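Local coordinates for protein BsaWI endonuclease (Geobacillus stearothermophilus, PDB 4ZSF) that is a restriction endonuclease of the PD-(D/E)XK nuclease superfamily that binds DNA and probably cleaves it with the help of a metal ion, at residues 179-191 / 256-268. Sequence-based numbering, arbitrary orientation.
Sequences SMKAMEAFFWSVA and WLHRRQWFNYEWK
Arg-260 reaches alongside Phe-186 into the turn that ends helix 172-184, its CG anti to the backbone N (chi1 -172°) and its chain extended as far as NE. Its CG lies 3.8 Å from Phe-186 CB, and CD rests over one face of the Trp-256 indole, toward the rim. NE then donates its N-H to Phe-186 O at 2.9 Å, bent and tilted from the carbonyl plane. Beyond CZ, NH2 bonds Ala-185 O at 3.0 Å, in the plane of that carbonyl, and also sits over a face of the Phe-187 ring; the cation-pi pair has CZ 4.8 Å from the ring centroid. NH1 turns to a salt bridge with Asp-131 of helix 129-140. Both carbonyls lie where a Schellman motif closes the helix, with Phe-186 at positive phi before strand 188-193 begins. Farther along, Trp-188 CD1 meets Phe-263 CZ at 3.8 Å, while its NE1 lies 3.5 Å from Trp-267 CZ3, the three rings forming an aromatic cluster. Met-183 CE packs on Tyr-265 CB. A methionine in place of Arg-260 would probably leave both turn carbonyls without these donors and Asp-131 without this charge partner. One guanidinium thus ties the helix-to-strand turn to the segment following helix 243-258, its charge probably balanced by Asp-131 and favoured by the pi face of Phe-187.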
ATOM      1  N   SER A 179       9.603  15.906  -0.605  1.00 20.75           N
ATOM      2  CA  SER A 179      10.449  16.738  -1.503  1.00 20.50           C
ATOM      3  C   SER A 179      10.609  18.130  -0.840  1.00 18.20           C
ATOM      4  O   SER A 179      11.702  18.686  -0.809  1.00 20.55           O
ATOM      5  CB  SER A 179       9.816  16.875  -2.887  1.00 21.39           C
ATOM      6  OG  SER A 179      10.451  17.950  -3.570  1.00 22.92           O
ATOM      7  N   MET A 180       9.540  18.640  -0.254  1.00 19.75           N
ATOM      8  CA  MET A 180       9.624  19.993   0.383  1.00 22.24           C
ATOM      9  C   MET A 180      10.534  19.964   1.616  1.00 25.37           C
ATOM     10  O   MET A 180      11.259  20.941   1.904  1.00 22.18           O
ATOM     11  CB  MET A 180       8.218  20.510   0.731  1.00 23.25           C
ATOM     12  CG  MET A 180       7.497  20.850  -0.629  1.00 22.00           C
ATOM     13  SD  MET A 180       5.836  21.420  -0.448  1.00 32.43           S
ATOM     14  CE  MET A 180       6.111  23.164  -0.044  1.00 38.20           C
ATOM     15  N   LYS A 181      10.516  18.833   2.330  1.00 22.58           N
ATOM     16  CA  LYS A 181      11.468  18.680   3.412  1.00 22.40           C
ATOM     17  C   LYS A 181      12.937  18.657   2.933  1.00 22.08           C
ATOM     18  O   LYS A 181      13.815  19.203   3.637  1.00 21.62           O
ATOM     19  CB  LYS A 181      11.141  17.403   4.222  1.00 24.72           C
ATOM     20  CG  LYS A 181       9.819  17.532   5.038  1.00 29.40           C
ATOM     21  CD  LYS A 181       9.864  18.794   5.846  1.00 37.80           C
ATOM     22  CE  LYS A 181       8.833  18.842   6.970  1.00 46.87           C
ATOM     23  NZ  LYS A 181       9.264  19.894   7.981  1.00 52.14           N
ATOM     24  N   ALA A 182      13.210  18.046   1.759  1.00 20.91           N
ATOM     25  CA  ALA A 182      14.557  18.032   1.190  1.00 20.23           C
ATOM     26  C   ALA A 182      14.968  19.463   0.835  1.00 21.73           C
ATOM     27  O   ALA A 182      16.117  19.860   1.074  1.00 21.21           O
ATOM     28  CB  ALA A 182      14.610  17.111  -0.048  1.00 17.76           C
ATOM     29  N   MET A 183      14.026  20.252   0.295  1.00 18.36           N
ATOM     30  CA  MET A 183      14.345  21.668  -0.027  1.00 19.37           C
ATOM     31  C   MET A 183      14.604  22.432   1.265  1.00 20.56           C
ATOM     32  O   MET A 183      15.496  23.288   1.302  1.00 21.42           O
ATOM     33  CB  MET A 183      13.197  22.323  -0.843  1.00 19.31           C
ATOM     34  CG  MET A 183      13.017  21.597  -2.197  1.00 20.19           C
ATOM     35  SD  MET A 183      12.007  22.529  -3.370  1.00 21.66           S
ATOM     36  CE  MET A 183      10.408  22.397  -2.587  1.00 21.86           C
ATOM     37  N   GLU A 184      13.824  22.149   2.312  1.00 19.22           N
ATOM     38  CA  GLU A 184      14.081  22.769   3.606  1.00 20.80           C
ATOM     39  C   GLU A 184      15.456  22.419   4.195  1.00 19.94           C
ATOM     40  O   GLU A 184      16.011  23.210   4.995  1.00 24.53           O
ATOM     41  CB  GLU A 184      13.036  22.348   4.620  1.00 27.50           C
ATOM     42  CG  GLU A 184      11.830  23.149   4.569  1.00 40.23           C
ATOM     43  CD  GLU A 184      10.838  22.633   5.630  1.00 54.51           C
ATOM     44  OE1 GLU A 184      11.293  22.167   6.722  1.00 53.00           O
ATOM     45  OE2 GLU A 184       9.623  22.665   5.329  1.00 56.38           O
ATOM     46  N   ALA A 185      15.953  21.249   3.823  1.00 19.23           N
ATOM     47  CA  ALA A 185      17.273  20.751   4.247  1.00 20.77           C
ATOM     48  C   ALA A 185      18.393  21.192   3.339  1.00 20.93           C
ATOM     49  O   ALA A 185      19.526  20.773   3.539  1.00 21.71           O
ATOM     50  CB  ALA A 185      17.270  19.227   4.303  1.00 20.29           C
ATOM     51  N   PHE A 186      18.058  22.038   2.372  1.00 19.48           N
ATOM     52  CA  PHE A 186      19.015  22.636   1.429  1.00 19.12           C
ATOM     53  C   PHE A 186      19.659  21.563   0.570  1.00 19.54           C
ATOM     54  O   PHE A 186      20.877  21.583   0.320  1.00 20.29           O
ATOM     55  CB  PHE A 186      20.080  23.486   2.136  1.00 17.21           C
ATOM     56  CG  PHE A 186      19.501  24.596   2.970  1.00 19.48           C
ATOM     57  CD1 PHE A 186      19.209  25.857   2.403  1.00 20.27           C
ATOM     58  CD2 PHE A 186      19.228  24.382   4.310  1.00 16.84           C
ATOM     59  CE1 PHE A 186      18.677  26.876   3.184  1.00 20.66           C
ATOM     60  CE2 PHE A 186      18.657  25.381   5.092  1.00 20.62           C
ATOM     61  CZ  PHE A 186      18.425  26.667   4.541  1.00 22.54           C
ATOM     62  N   PHE A 187      18.813  20.706  -0.012  1.00 18.39           N
ATOM     63  CA  PHE A 187      19.253  19.847  -1.132  1.00 17.35           C
ATOM     64  C   PHE A 187      18.440  20.201  -2.378  1.00 16.22           C
ATOM     65  O   PHE A 187      17.263  20.595  -2.276  1.00 17.08           O
ATOM     66  CB  PHE A 187      19.030  18.377  -0.818  1.00 18.51           C
ATOM     67  CG  PHE A 187      19.957  17.857   0.281  1.00 19.56           C
ATOM     68  CD1 PHE A 187      19.584  17.919   1.630  1.00 18.97           C
ATOM     69  CD2 PHE A 187      21.202  17.307  -0.059  1.00 21.88           C
ATOM     70  CE1 PHE A 187      20.464  17.436   2.640  1.00 22.92           C
ATOM     71  CE2 PHE A 187      22.053  16.833   0.946  1.00 23.46           C
ATOM     72  CZ  PHE A 187      21.695  16.899   2.255  1.00 20.53           C
ATOM     73  N   TRP A 188      19.058  19.976  -3.544  1.00 17.13           N
ATOM     74  CA  TRP A 188      18.288  20.006  -4.814  1.00 16.23           C
ATOM     75  C   TRP A 188      17.263  18.911  -4.757  1.00 19.43           C
ATOM     76  O   TRP A 188      17.612  17.769  -4.456  1.00 21.91           O
ATOM     77  CB  TRP A 188      19.254  19.781  -5.944  1.00 15.72           C
ATOM     78  CG  TRP A 188      18.710  20.044  -7.310  1.00 17.38           C
ATOM     79  CD1 TRP A 188      17.874  21.079  -7.705  1.00 17.24           C
ATOM     80  CD2 TRP A 188      19.008  19.274  -8.481  1.00 17.30           C
ATOM     81  NE1 TRP A 188      17.686  20.985  -9.073  1.00 16.09           N
ATOM     82  CE2 TRP A 188      18.365  19.893  -9.561  1.00 15.79           C
ATOM     83  CE3 TRP A 188      19.786  18.116  -8.717  1.00 18.07           C
ATOM     84  CZ2 TRP A 188      18.475  19.396 -10.880  1.00 17.95           C
ATOM     85  CZ3 TRP A 188      19.891  17.626 -10.005  1.00 19.86           C
ATOM     86  CH2 TRP A 188      19.199  18.241 -11.070  1.00 15.79           C
ATOM     87  N   SER A 189      16.001  19.217  -5.051  1.00 16.97           N
ATOM     88  CA  SER A 189      14.990  18.172  -4.934  1.00 16.20           C
ATOM     89  C   SER A 189      14.208  18.106  -6.232  1.00 18.45           C
ATOM     90  O   SER A 189      13.520  19.057  -6.603  1.00 17.41           O
ATOM     91  CB  SER A 189      14.028  18.433  -3.751  1.00 19.45           C
ATOM     92  OG  SER A 189      13.071  17.387  -3.680  1.00 19.35           O
ATOM     93  N   VAL A 190      14.338  17.004  -6.949  1.00 17.25           N
ATOM     94  CA  VAL A 190      13.657  16.954  -8.242  1.00 13.78           C
ATOM     95  C   VAL A 190      12.928  15.658  -8.479  1.00 17.59           C
ATOM     96  O   VAL A 190      13.085  14.693  -7.719  1.00 19.95           O
ATOM     97  CB  VAL A 190      14.664  17.181  -9.426  1.00 17.40           C
ATOM     98  CG1 VAL A 190      15.260  18.598  -9.346  1.00 18.26           C
ATOM     99  CG2 VAL A 190      15.753  16.105  -9.405  1.00 19.32           C
ATOM    100  N   ALA A 191      12.096  15.646  -9.529  1.00 19.60           N
ATOM    101  CA  ALA A 191      11.366  14.415  -9.857  1.00 20.09           C
ATOM    102  C   ALA A 191      11.541  14.154 -11.336  1.00 23.12           C
ATOM    103  O   ALA A 191      11.607  15.120 -12.124  1.00 19.46           O
ATOM    104  CB  ALA A 191       9.936  14.562  -9.546  1.00 21.65           C
ATOM    105  N   TRP A 256      24.977  24.512  -4.680  1.00 19.23           N
ATOM    106  CA  TRP A 256      24.993  23.799  -3.422  1.00 20.95           C
ATOM    107  C   TRP A 256      26.368  23.899  -2.767  1.00 20.98           C
ATOM    108  O   TRP A 256      26.499  24.084  -1.528  1.00 20.13           O
ATOM    109  CB  TRP A 256      24.586  22.339  -3.663  1.00 17.85           C
ATOM    110  CG  TRP A 256      24.395  21.560  -2.425  1.00 18.51           C
ATOM    111  CD1 TRP A 256      23.193  21.284  -1.802  1.00 21.02           C
ATOM    112  CD2 TRP A 256      25.402  20.846  -1.702  1.00 18.81           C
ATOM    113  NE1 TRP A 256      23.401  20.450  -0.718  1.00 19.64           N
ATOM    114  CE2 TRP A 256      24.752  20.171  -0.628  1.00 19.46           C
ATOM    115  CE3 TRP A 256      26.787  20.723  -1.847  1.00 17.78           C
ATOM    116  CZ2 TRP A 256      25.450  19.368   0.298  1.00 23.14           C
ATOM    117  CZ3 TRP A 256      27.503  19.955  -0.891  1.00 20.65           C
ATOM    118  CH2 TRP A 256      26.823  19.271   0.154  1.00 24.56           C
ATOM    119  N   LEU A 257      27.410  23.797  -3.593  1.00 18.04           N
ATOM    120  CA  LEU A 257      28.752  23.900  -3.066  1.00 22.51           C
ATOM    121  C   LEU A 257      29.052  25.323  -2.571  1.00 24.27           C
ATOM    122  O   LEU A 257      29.719  25.487  -1.575  1.00 24.88           O
ATOM    123  CB  LEU A 257      29.782  23.534  -4.143  1.00 23.13           C
ATOM    124  CG  LEU A 257      29.775  22.037  -4.516  1.00 21.45           C
ATOM    125  CD1 LEU A 257      30.604  21.909  -5.800  1.00 24.12           C
ATOM    126  CD2 LEU A 257      30.383  21.212  -3.325  1.00 24.15           C
ATOM    127  N   HIS A 258      28.597  26.354  -3.276  1.00 21.62           N
ATOM    128  CA  HIS A 258      29.153  27.681  -2.975  1.00 21.09           C
ATOM    129  C   HIS A 258      28.193  28.679  -2.357  1.00 22.29           C
ATOM    130  O   HIS A 258      28.657  29.649  -1.783  1.00 22.17           O
ATOM    131  CB  HIS A 258      29.778  28.282  -4.232  1.00 27.64           C
ATOM    132  CG  HIS A 258      30.917  27.441  -4.744  1.00 35.25           C
ATOM    133  ND1 HIS A 258      30.973  26.940  -6.031  1.00 37.75           N
ATOM    134  CD2 HIS A 258      31.996  26.934  -4.097  1.00 38.63           C
ATOM    135  CE1 HIS A 258      32.065  26.197  -6.166  1.00 37.06           C
ATOM    136  NE2 HIS A 258      32.687  26.154  -5.001  1.00 37.32           N
ATOM    137  N   ARG A 259      26.891  28.453  -2.479  1.00 20.99           N
ATOM    138  CA  ARG A 259      25.919  29.401  -1.893  1.00 20.41           C
ATOM    139  C   ARG A 259      24.734  28.568  -1.374  1.00 21.29           C
ATOM    140  O   ARG A 259      23.582  28.847  -1.662  1.00 22.00           O
ATOM    141  CB  ARG A 259      25.524  30.498  -2.918  1.00 21.63           C
ATOM    142  CG  ARG A 259      25.104  30.013  -4.288  1.00 22.87           C
ATOM    143  CD  ARG A 259      25.140  31.189  -5.344  1.00 25.46           C
ATOM    144  NE  ARG A 259      26.501  31.713  -5.408  1.00 28.70           N
ATOM    145  CZ  ARG A 259      27.510  31.121  -6.055  1.00 30.75           C
ATOM    146  NH1 ARG A 259      27.325  30.006  -6.800  1.00 27.71           N
ATOM    147  NH2 ARG A 259      28.720  31.648  -5.980  1.00 32.07           N
ATOM    148  N   ARG A 260      25.038  27.529  -0.588  1.00 18.33           N
ATOM    149  CA  ARG A 260      23.968  26.586  -0.188  1.00 17.41           C
ATOM    150  C   ARG A 260      22.809  27.252   0.617  1.00 18.76           C
ATOM    151  O   ARG A 260      21.649  26.769   0.614  1.00 21.95           O
ATOM    152  CB  ARG A 260      24.596  25.452   0.634  1.00 17.59           C
ATOM    153  CG  ARG A 260      23.588  24.358   0.911  1.00 19.67           C
ATOM    154  CD  ARG A 260      24.249  23.162   1.650  1.00 19.86           C
ATOM    155  NE  ARG A 260      23.226  22.153   1.990  1.00 19.69           N
ATOM    156  CZ  ARG A 260      23.460  21.087   2.746  1.00 24.14           C
ATOM    157  NH1 ARG A 260      24.664  20.894   3.250  1.00 21.27           N
ATOM    158  NH2 ARG A 260      22.480  20.227   3.018  1.00 22.91           N
ATOM    159  N   GLN A 261      23.093  28.383   1.269  1.00 17.19           N
ATOM    160  CA  GLN A 261      22.097  29.043   2.110  1.00 19.57           C
ATOM    161  C   GLN A 261      20.902  29.542   1.270  1.00 21.83           C
ATOM    162  O   GLN A 261      19.824  29.812   1.814  1.00 20.74           O
ATOM    163  CB  GLN A 261      22.701  30.222   2.878  1.00 18.97           C
ATOM    164  CG  GLN A 261      23.194  31.414   1.996  1.00 24.94           C
ATOM    165  CD  GLN A 261      24.590  31.231   1.388  1.00 22.92           C
ATOM    166  OE1 GLN A 261      25.279  30.223   1.623  1.00 21.59           O
ATOM    167  NE2 GLN A 261      24.984  32.190   0.561  1.00 22.76           N
ATOM    168  N   TRP A 262      21.114  29.700  -0.026  1.00 20.85           N
ATOM    169  CA  TRP A 262      19.990  30.163  -0.854  1.00 23.07           C
ATOM    170  C   TRP A 262      19.389  28.981  -1.622  1.00 22.80           C
ATOM    171  O   TRP A 262      18.592  29.173  -2.551  1.00 23.96           O
ATOM    172  CB  TRP A 262      20.428  31.318  -1.783  1.00 20.59           C
ATOM    173  CG  TRP A 262      20.881  32.498  -0.977  1.00 21.27           C
ATOM    174  CD1 TRP A 262      20.276  33.026   0.147  1.00 22.49           C
ATOM    175  CD2 TRP A 262      22.041  33.282  -1.213  1.00 24.39           C
ATOM    176  NE1 TRP A 262      21.017  34.068   0.621  1.00 25.25           N
ATOM    177  CE2 TRP A 262      22.103  34.257  -0.192  1.00 24.13           C
ATOM    178  CE3 TRP A 262      23.067  33.226  -2.181  1.00 23.03           C
ATOM    179  CZ2 TRP A 262      23.126  35.214  -0.103  1.00 26.62           C
ATOM    180  CZ3 TRP A 262      24.092  34.182  -2.089  1.00 24.54           C
ATOM    181  CH2 TRP A 262      24.105  35.165  -1.058  1.00 26.57           C
ATOM    182  N   PHE A 263      19.672  27.754  -1.172  1.00 18.51           N
ATOM    183  CA  PHE A 263      19.125  26.563  -1.869  1.00 18.67           C
ATOM    184  C   PHE A 263      17.904  26.018  -1.145  1.00 19.93           C
ATOM    185  O   PHE A 263      17.784  24.818  -0.966  1.00 22.17           O
ATOM    186  CB  PHE A 263      20.182  25.467  -2.006  1.00 18.97           C
ATOM    187  CG  PHE A 263      20.150  24.791  -3.374  1.00 19.92           C
ATOM    188  CD1 PHE A 263      18.959  24.279  -3.874  1.00 18.70           C
ATOM    189  CD2 PHE A 263      21.301  24.693  -4.154  1.00 20.98           C
ATOM    190  CE1 PHE A 263      18.891  23.682  -5.172  1.00 19.17           C
ATOM    191  CE2 PHE A 263      21.259  24.118  -5.439  1.00 21.00           C
ATOM    192  CZ  PHE A 263      20.062  23.576  -5.944  1.00 19.37           C
ATOM    193  N   ASN A 264      17.017  26.912  -0.713  1.00 22.39           N
ATOM    194  CA  ASN A 264      15.695  26.508  -0.203  1.00 24.00           C
ATOM    195  C   ASN A 264      14.748  26.354  -1.419  1.00 20.59           C
ATOM    196  O   ASN A 264      15.201  26.300  -2.570  1.00 20.19           O
ATOM    197  CB  ASN A 264      15.107  27.521   0.812  1.00 25.95           C
ATOM    198  CG  ASN A 264      14.757  28.871   0.164  1.00 26.58           C
ATOM    199  OD1 ASN A 264      15.152  29.170  -0.984  1.00 26.64           O
ATOM    200  ND2 ASN A 264      14.026  29.703   0.895  1.00 26.50           N
ATOM    201  N   TYR A 265      13.442  26.317  -1.160  1.00 21.77           N
ATOM    202  CA  TYR A 265      12.473  26.088  -2.238  1.00 21.01           C
ATOM    203  C   TYR A 265      12.527  27.157  -3.344  1.00 21.94           C
ATOM    204  O   TYR A 265      12.074  26.904  -4.441  1.00 21.55           O
ATOM    205  CB  TYR A 265      11.032  25.966  -1.632  1.00 20.29           C
ATOM    206  CG  TYR A 265      10.493  27.295  -1.154  1.00 21.28           C
ATOM    207  CD1 TYR A 265       9.828  28.134  -2.035  1.00 22.94           C
ATOM    208  CD2 TYR A 265      10.740  27.773   0.161  1.00 25.21           C
ATOM    209  CE1 TYR A 265       9.345  29.381  -1.630  1.00 27.93           C
ATOM    210  CE2 TYR A 265      10.256  29.045   0.563  1.00 29.58           C
ATOM    211  CZ  TYR A 265       9.578  29.820  -0.358  1.00 30.64           C
ATOM    212  OH  TYR A 265       9.096  31.048  -0.008  1.00 33.60           O
ATOM    213  N   GLU A 266      13.049  28.359  -3.053  1.00 21.20           N
ATOM    214  CA  GLU A 266      13.008  29.437  -4.012  1.00 21.01           C
ATOM    215  C   GLU A 266      13.978  29.231  -5.157  1.00 22.27           C
ATOM    216  O   GLU A 266      13.797  29.799  -6.256  1.00 21.38           O
ATOM    217  CB  GLU A 266      13.333  30.792  -3.334  1.00 25.24           C
ATOM    218  CG  GLU A 266      12.329  31.153  -2.268  1.00 26.69           C
ATOM    219  CD  GLU A 266      12.710  32.466  -1.613  1.00 35.23           C
ATOM    220  OE1 GLU A 266      12.390  33.534  -2.202  1.00 42.86           O
ATOM    221  OE2 GLU A 266      13.308  32.432  -0.524  1.00 31.94           O
ATOM    222  N   TRP A 267      14.994  28.415  -4.921  1.00 19.33           N
ATOM    223  CA  TRP A 267      16.033  28.216  -5.942  1.00 19.79           C
ATOM    224  C   TRP A 267      15.394  27.716  -7.246  1.00 19.32           C
ATOM    225  O   TRP A 267      14.516  26.850  -7.240  1.00 20.72           O
ATOM    226  CB  TRP A 267      17.091  27.216  -5.477  1.00 21.09           C
ATOM    227  CG  TRP A 267      18.245  27.044  -6.469  1.00 18.99           C
ATOM    228  CD1 TRP A 267      19.426  27.757  -6.452  1.00 22.55           C
ATOM    229  CD2 TRP A 267      18.315  26.163  -7.592  1.00 18.99           C
ATOM    230  NE1 TRP A 267      20.233  27.341  -7.504  1.00 23.22           N
ATOM    231  CE2 TRP A 267      19.576  26.357  -8.207  1.00 21.85           C
ATOM    232  CE3 TRP A 267      17.442  25.184  -8.116  1.00 18.03           C
ATOM    233  CZ2 TRP A 267      19.997  25.623  -9.347  1.00 21.38           C
ATOM    234  CZ3 TRP A 267      17.864  24.430  -9.268  1.00 19.37           C
ATOM    235  CH2 TRP A 267      19.127  24.651  -9.849  1.00 19.57           C
ATOM    236  N   LYS A 268      15.822  28.259  -8.375  1.00 15.92           N
ATOM    237  CA  LYS A 268      15.349  27.737  -9.638  1.00 17.32           C
ATOM    238  C   LYS A 268      16.485  27.793 -10.664  1.00 21.28           C
ATOM    239  O   LYS A 268      17.244  28.747 -10.642  1.00 21.19           O
ATOM    240  CB  LYS A 268      14.133  28.579 -10.100  1.00 21.32           C
ATOM    241  CG  LYS A 268      13.619  28.127 -11.482  1.00 21.76           C
ATOM    242  CD  LYS A 268      12.279  28.793 -11.863  1.00 26.97           C
ATOM    243  CE  LYS A 268      11.949  28.629 -13.402  1.00 32.41           C
ATOM    244  NZ  LYS A 268      10.750  29.454 -13.797  1.00 33.94           N
TER